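Local coordinates for protein alpha-1,2-mannosidase (Bacteroides thetaiotaomicron, PDB 2WW2) that hydrolyses alpha-mannosidic linkages with inversion of configuration, as a calcium-dependent family 92 glycoside hydrolase of a human gut symbiont, at residues Y580-Q585 with G629-W634; H589-Y594 with Y605-V610. One frame throughout, in Å; residues are numbered along the deposited sequence.

Contact 1: Y580-Q585 with G629-W634; sequences YAHGNQ and GQTSAW
Gly583 and Thr631 bring their CA atoms within 5.9 Å where a type II beta turn, Ala581 to Asn584, meets the type I turn, Gly629 to Ser632, that leads into helix 632-640. Gly583 is the third residue of its turn, with a positive phi of 108°, and a CB there would also crowd Gln630 NE2; glycine thus suits both the turn and its neighbour. Thr631 places its methyl, CG2, 3.5 Å from Gly583 CA. Gln630, bent at its second torsion, donates NE2 to Gly583 O over 2.9 Å in a nearly straight bond. The acceptor lies close to the plane of the glutamine amide, yet the donor stands well above the carbonyl plane of Gly583. NE2 also bonds Glu626 O and OE1 accepts from Asn628 N, which fixes the rotation of the amide. The amide of Gln585 lies almost parallel to that of Gln630, with Gln585 NE2 3.8 Å from Gln630 CG and hydrogen-bonded to Asp333 OD1. With CG anti to the backbone N (chi1 -176°), His582 meets Trp634 tip to tip in a T-shaped pair: His582 CE1 stands over the six-membered ring, 3.5 Å from Trp634 CH2, with the planes at 73°. Both imidazole nitrogens are engaged, ND1 with Tyr580 OH at 2.8 Å and NE2 with Tyr615 OH. The Tyr615 hydroxyl also hydrogen-bonds Thr631 OG1, which has a second bond to Asp627 OD2, a ligand of one of the two bound sodium ions, so the contact borders this metal site. Trp634 NE1 is held by Gln588 O. The loop after helix 565-577 is thereby fastened to the start of helix 632-640, with helix 600-613 packing on His582 and Trp634, helix 281-294 on Ser632 and Ala633, and helix 519-522 on Ala581.

Contact 2: H589-Y594 with Y605-V610; sequences HAIYLY and YHLRNV
Ile591 and Leu607, 6.6 Å apart, are the nearest CA pair of the two segments, whose contact is mainly apolar. Ile591 uses both branches: CG2 lies 3.8 Å from Leu607 N and packs on Leu607 CB, while CD1, carried outward by an extended second torsion (chi2 -177°), reaches Val610 CG2 at 3.6 Å, one turn further along the helix. Replacing Ile591 with an alanine would probably open a gap in front of Val610 CG2 and leave Leu607 CB without the CG2 methyl now packed against it. Leu607 CD2 meets the phenol end of Tyr592, 3.6 Å from Tyr592 OH. The family 92 catalytic domain is built as an (alpha/alpha)6 barrel of helical hairpins; here residues 589-593, helical in their torsions but without regular helix bonding, form part of the connection that returns to helix 600-613 and lie against that helix. Ring contacts complete the interface. Tyr594 and His606 have planes only 17° apart, but the rings are slid so far that they barely overlap, with centroids 6.0 Å apart and Tyr594 CE2 4.0 Å from His606 CD2. Phe551 of helix 540-551 meets the imidazole too, and Tyr643 meets the ring of Tyr592. No hydrogen bond spans the two segments, and the polar ends of the tyrosines find partners beyond them: Tyr592 OH bonds Ser638 OG of helix 632-640, and Tyr594 OH bonds Asp548 OD1 of helix 540-551.

Followed from the N terminus, the chain leaves helix 565-577 and enters residues 580-585, the first half of contact 1. It then passes 589-594, forms helix 600-613 and closes the short loop of contact 2 at 605-610. Only after that does it reach 629-634 and close the wider loop of contact 1, so contact 2 is enclosed by contact 1 rather than crossing it. The two also touch: Trp634 CH2 lies 3.5 Å from Leu607 CD2, and Val610 CG1 lies 3.7 Å from His582 CE1. Helix 600-613, which carries one side of contact 2, thus also packs on His582 and Trp634 of contact 1, joining the loop before it to helix 632-640 after it within the catalytic domain.

Contact 1: Y580-Q585 with G629-W634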
loop_
_atom_site.group_PDB
_atom_site.type_symbol
_atom_site.label_atom_id
_atom_site.label_comp_id
_atom_site.label_asym_id
_atom_site.label_seq_id
_atom_site.Cartn_x
_atom_site.Cartn_y
_atom_site.Cartn_z
ATOM N N TYR A 580 -2.367 6.667 -10.207
ATOM C CA TYR A 580 -2.304 6.874 -11.659
ATOM C C TYR A 580 -1.296 5.916 -12.285
ATOM O O TYR A 580 -0.102 6.001 -12.011
ATOM C CB TYR A 580 -1.957 8.324 -12.020
ATOM C CG TYR A 580 -1.770 8.528 -13.514
ATOM C CD1 TYR A 580 -2.711 8.044 -14.426
ATOM C CD2 TYR A 580 -0.649 9.193 -14.012
ATOM C CE1 TYR A 580 -2.543 8.224 -15.813
ATOM C CE2 TYR A 580 -0.472 9.375 -15.377
ATOM C CZ TYR A 580 -1.416 8.890 -16.273
ATOM O OH TYR A 580 -1.228 9.068 -17.622
ATOM N N ALA A 581 -1.770 4.992 -13.112
ATOM C CA ALA A 581 -0.863 4.017 -13.700
ATOM C C ALA A 581 -0.398 4.515 -15.060
ATOM O O ALA A 581 -0.833 4.019 -16.096
ATOM C CB ALA A 581 -1.544 2.655 -13.825
ATOM N N HIS A 582 0.476 5.511 -15.055
ATOM C CA HIS A 582 0.926 6.093 -16.314
ATOM C C HIS A 582 1.514 5.002 -17.220
ATOM O O HIS A 582 2.411 4.263 -16.829
ATOM C CB HIS A 582 1.943 7.214 -16.089
ATOM C CG HIS A 582 2.354 7.896 -17.359
ATOM N ND1 HIS A 582 1.460 8.605 -18.138
ATOM C CD2 HIS A 582 3.547 7.957 -18.004
ATOM C CE1 HIS A 582 2.088 9.089 -19.197
ATOM N NE2 HIS A 582 3.357 8.710 -19.138
ATOM N N GLY A 583 0.989 4.899 -18.428
ATOM C CA GLY A 583 1.419 3.862 -19.346
ATOM C C GLY A 583 0.359 2.791 -19.514
ATOM O O GLY A 583 0.309 2.121 -20.548
ATOM N N ASN A 584 -0.481 2.614 -18.499
ATOM C CA ASN A 584 -1.532 1.617 -18.601
ATOM C C ASN A 584 -2.486 2.028 -19.721
ATOM O O ASN A 584 -3.036 3.136 -19.722
ATOM C CB ASN A 584 -2.235 1.407 -17.261
ATOM C CG ASN A 584 -3.162 0.185 -17.262
ATOM O OD1 ASN A 584 -2.913 -0.820 -16.578
ATOM N ND2 ASN A 584 -4.241 0.281 -18.015
ATOM N N GLN A 585 -2.641 1.145 -20.698
ATOM C CA GLN A 585 -3.254 1.507 -21.980
ATOM C C GLN A 585 -4.624 2.200 -21.890
ATOM O O GLN A 585 -4.806 3.278 -22.463
ATOM C CB GLN A 585 -3.285 0.285 -22.921
ATOM C CG GLN A 585 -1.917 -0.066 -23.559
ATOM C CD GLN A 585 -0.956 -0.780 -22.598
ATOM O OE1 GLN A 585 -1.305 -1.103 -21.465
ATOM N NE2 GLN A 585 0.253 -1.031 -23.061
ATOM N N GLY A 629 8.017 1.773 -21.948
ATOM C CA GLY A 629 8.467 2.342 -23.214
ATOM C C GLY A 629 7.320 2.657 -24.153
ATOM O O GLY A 629 7.501 3.417 -25.105
ATOM N N GLN A 630 6.133 2.107 -23.864
ATOM C CA GLN A 630 4.978 2.235 -24.766
ATOM C C GLN A 630 4.421 3.654 -24.859
ATOM O O GLN A 630 3.616 3.944 -25.736
ATOM C CB GLN A 630 3.859 1.230 -24.429
ATOM C CG GLN A 630 3.043 1.499 -23.160
ATOM C CD GLN A 630 3.683 0.919 -21.902
ATOM O OE1 GLN A 630 4.862 0.529 -21.906
ATOM N NE2 GLN A 630 2.912 0.867 -20.811
ATOM N N THR A 631 4.874 4.542 -23.981
ATOM C CA THR A 631 4.399 5.907 -23.997
ATOM C C THR A 631 5.282 6.836 -24.861
ATOM O O THR A 631 5.146 8.038 -24.783
ATOM C CB THR A 631 4.315 6.487 -22.583
ATOM O OG1 THR A 631 5.643 6.629 -22.066
ATOM C CG2 THR A 631 3.486 5.568 -21.664
ATOM N N SER A 632 6.166 6.283 -25.687
ATOM C CA SER A 632 7.038 7.132 -26.529
ATOM C C SER A 632 6.250 8.154 -27.386
ATOM O O SER A 632 6.540 9.338 -27.367
ATOM C CB SER A 632 7.968 6.272 -27.403
ATOM O OG SER A 632 7.231 5.566 -28.413
ATOM N N ALA A 633 5.226 7.704 -28.098
ATOM C CA ALA A 633 4.430 8.612 -28.932
ATOM C C ALA A 633 3.559 9.536 -28.077
ATOM O O ALA A 633 3.292 10.697 -28.445
ATOM C CB ALA A 633 3.555 7.799 -29.891
ATOM N N TRP A 634 3.124 9.016 -26.932
ATOM C CA TRP A 634 2.368 9.808 -25.974
ATOM C C TRP A 634 3.215 11.020 -25.559
ATOM O O TRP A 634 2.737 12.159 -25.488
ATOM C CB TRP A 634 2.015 8.953 -24.748
ATOM C CG TRP A 634 1.140 9.646 -23.741
ATOM C CD1 TRP A 634 -0.219 9.525 -23.616
ATOM C CD2 TRP A 634 1.557 10.561 -22.718
ATOM N NE1 TRP A 634 -0.669 10.308 -22.578
ATOM C CE2 TRP A 634 0.401 10.948 -22.008
ATOM C CE3 TRP A 634 2.799 11.072 -22.318
ATOM C CZ2 TRP A 634 0.447 11.837 -20.929
ATOM C CZ3 TRP A 634 2.835 11.966 -21.259
ATOM C CH2 TRP A 634 1.675 12.331 -20.573
#

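Contact 2: H589-Y594 with Y605-V610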
loop_
_atom_site.group_PDB
_atom_site.type_symbol
_atom_site.label_atom_id
_atom_site.label_comp_id
_atom_site.label_asym_id
_atom_site.label_seq_id
_atom_site.Cartn_x
_atom_site.Cartn_y
_atom_site.Cartn_z
ATOM N N HIS A 589 -5.081 8.116 -22.333
ATOM C CA HIS A 589 -5.766 9.339 -22.770
ATOM C C HIS A 589 -6.389 10.123 -21.614
ATOM O O HIS A 589 -6.855 11.240 -21.805
ATOM C CB HIS A 589 -6.893 8.966 -23.725
ATOM C CG HIS A 589 -8.053 8.315 -23.037
ATOM N ND1 HIS A 589 -7.991 7.038 -22.523
ATOM C CD2 HIS A 589 -9.288 8.781 -22.737
ATOM C CE1 HIS A 589 -9.146 6.736 -21.950
ATOM N NE2 HIS A 589 -9.948 7.780 -22.064
ATOM N N ALA A 590 -6.403 9.548 -20.411
ATOM C CA ALA A 590 -7.313 10.059 -19.372
ATOM C C ALA A 590 -7.006 11.482 -18.899
ATOM O O ALA A 590 -7.919 12.245 -18.581
ATOM C CB ALA A 590 -7.389 9.089 -18.188
ATOM N N ILE A 591 -5.732 11.855 -18.847
ATOM C CA ILE A 591 -5.405 13.222 -18.442
ATOM C C ILE A 591 -6.067 14.269 -19.337
ATOM O O ILE A 591 -6.362 15.380 -18.887
ATOM C CB ILE A 591 -3.889 13.480 -18.403
ATOM C CG1 ILE A 591 -3.306 12.817 -17.169
ATOM C CG2 ILE A 591 -3.623 14.977 -18.300
ATOM C CD1 ILE A 591 -1.793 13.074 -16.985
ATOM N N TYR A 592 -6.337 13.905 -20.591
ATOM C CA TYR A 592 -6.921 14.859 -21.535
ATOM C C TYR A 592 -8.428 14.972 -21.380
ATOM O O TYR A 592 -9.041 15.819 -22.030
ATOM C CB TYR A 592 -6.585 14.484 -22.987
ATOM C CG TYR A 592 -5.134 14.764 -23.343
ATOM C CD1 TYR A 592 -4.745 16.024 -23.803
ATOM C CD2 TYR A 592 -4.158 13.786 -23.184
ATOM C CE1 TYR A 592 -3.420 16.305 -24.113
ATOM C CE2 TYR A 592 -2.814 14.055 -23.479
ATOM C CZ TYR A 592 -2.461 15.326 -23.937
ATOM O OH TYR A 592 -1.144 15.606 -24.252
ATOM N N LEU A 593 -9.029 14.138 -20.537
ATOM C CA LEU A 593 -10.502 14.114 -20.447
ATOM C C LEU A 593 -11.068 15.396 -19.827
ATOM O O LEU A 593 -12.218 15.743 -20.061
ATOM C CB LEU A 593 -10.998 12.863 -19.710
ATOM C CG LEU A 593 -10.839 11.544 -20.482
ATOM C CD1 LEU A 593 -11.168 10.320 -19.596
ATOM C CD2 LEU A 593 -11.720 11.546 -21.702
ATOM N N TYR A 594 -10.270 16.111 -19.041
ATOM C CA TYR A 594 -10.746 17.389 -18.509
ATOM C C TYR A 594 -11.133 18.365 -19.626
ATOM O O TYR A 594 -11.936 19.256 -19.388
ATOM C CB TYR A 594 -9.719 18.056 -17.626
ATOM C CG TYR A 594 -9.336 17.319 -16.348
ATOM C CD1 TYR A 594 -10.150 17.364 -15.215
ATOM C CD2 TYR A 594 -8.123 16.653 -16.254
ATOM C CE1 TYR A 594 -9.771 16.739 -14.030
ATOM C CE2 TYR A 594 -7.735 16.004 -15.074
ATOM C CZ TYR A 594 -8.561 16.053 -13.974
ATOM O OH TYR A 594 -8.167 15.426 -12.808
ATOM N N TYR A 605 -2.195 21.274 -16.087
ATOM C CA TYR A 605 -1.354 21.069 -14.907
ATOM C C TYR A 605 -0.799 19.648 -14.840
ATOM O O TYR A 605 0.413 19.458 -14.713
ATOM C CB TYR A 605 -2.105 21.378 -13.604
ATOM C CG TYR A 605 -1.286 21.009 -12.397
ATOM C CD1 TYR A 605 -0.275 21.850 -11.938
ATOM C CD2 TYR A 605 -1.478 19.795 -11.755
ATOM C CE1 TYR A 605 0.502 21.507 -10.834
ATOM C CE2 TYR A 605 -0.702 19.434 -10.658
ATOM C CZ TYR A 605 0.282 20.290 -10.206
ATOM O OH TYR A 605 1.043 19.921 -9.117
ATOM N N HIS A 606 -1.686 18.660 -14.904
ATOM C CA HIS A 606 -1.298 17.263 -14.714
ATOM C C HIS A 606 -0.400 16.728 -15.815
ATOM O O HIS A 606 0.543 15.979 -15.557
ATOM C CB HIS A 606 -2.528 16.374 -14.564
ATOM C CG HIS A 606 -3.252 16.586 -13.271
ATOM N ND1 HIS A 606 -2.677 16.317 -12.048
ATOM C CD2 HIS A 606 -4.498 17.055 -13.009
ATOM C CE1 HIS A 606 -3.538 16.609 -11.087
ATOM N NE2 HIS A 606 -4.650 17.058 -11.644
ATOM N N LEU A 607 -0.698 17.109 -17.046
ATOM C CA LEU A 607 0.129 16.735 -18.170
ATOM C C LEU A 607 1.562 17.243 -17.968
ATOM O O LEU A 607 2.539 16.488 -18.084
ATOM C CB LEU A 607 -0.494 17.352 -19.422
ATOM C CG LEU A 607 -0.017 16.896 -20.782
ATOM C CD1 LEU A 607 1.356 17.501 -21.001
ATOM C CD2 LEU A 607 -0.017 15.355 -20.888
ATOM N N ARG A 608 1.703 18.524 -17.655
ATOM C CA ARG A 608 3.044 19.057 -17.459
ATOM C C ARG A 608 3.732 18.396 -16.259
ATOM O O ARG A 608 4.924 18.136 -16.284
ATOM C CB ARG A 608 3.011 20.588 -17.348
ATOM C CG ARG A 608 2.509 21.239 -18.670
ATOM C CD ARG A 608 3.560 21.116 -19.775
ATOM N NE ARG A 608 4.783 21.820 -19.371
ATOM C CZ ARG A 608 4.938 23.138 -19.470
ATOM N NH1 ARG A 608 3.970 23.888 -19.979
ATOM N NH2 ARG A 608 6.060 23.717 -19.057
ATOM N N ASN A 609 2.964 18.078 -15.227
ATOM C CA ASN A 609 3.519 17.398 -14.052
ATOM C C ASN A 609 4.056 16.000 -14.431
ATOM O O ASN A 609 5.188 15.642 -14.087
ATOM C CB ASN A 609 2.447 17.321 -12.964
ATOM C CG ASN A 609 3.017 17.106 -11.587
ATOM O OD1 ASN A 609 4.071 17.636 -11.232
ATOM N ND2 ASN A 609 2.303 16.331 -10.783
ATOM N N VAL A 610 3.265 15.236 -15.178
ATOM C CA VAL A 610 3.700 13.915 -15.654
ATOM C C VAL A 610 4.967 14.008 -16.535
ATOM O O VAL A 610 5.917 13.260 -16.354
ATOM C CB VAL A 610 2.559 13.174 -16.408
ATOM C CG1 VAL A 610 3.112 11.986 -17.202
ATOM C CG2 VAL A 610 1.469 12.694 -15.413
#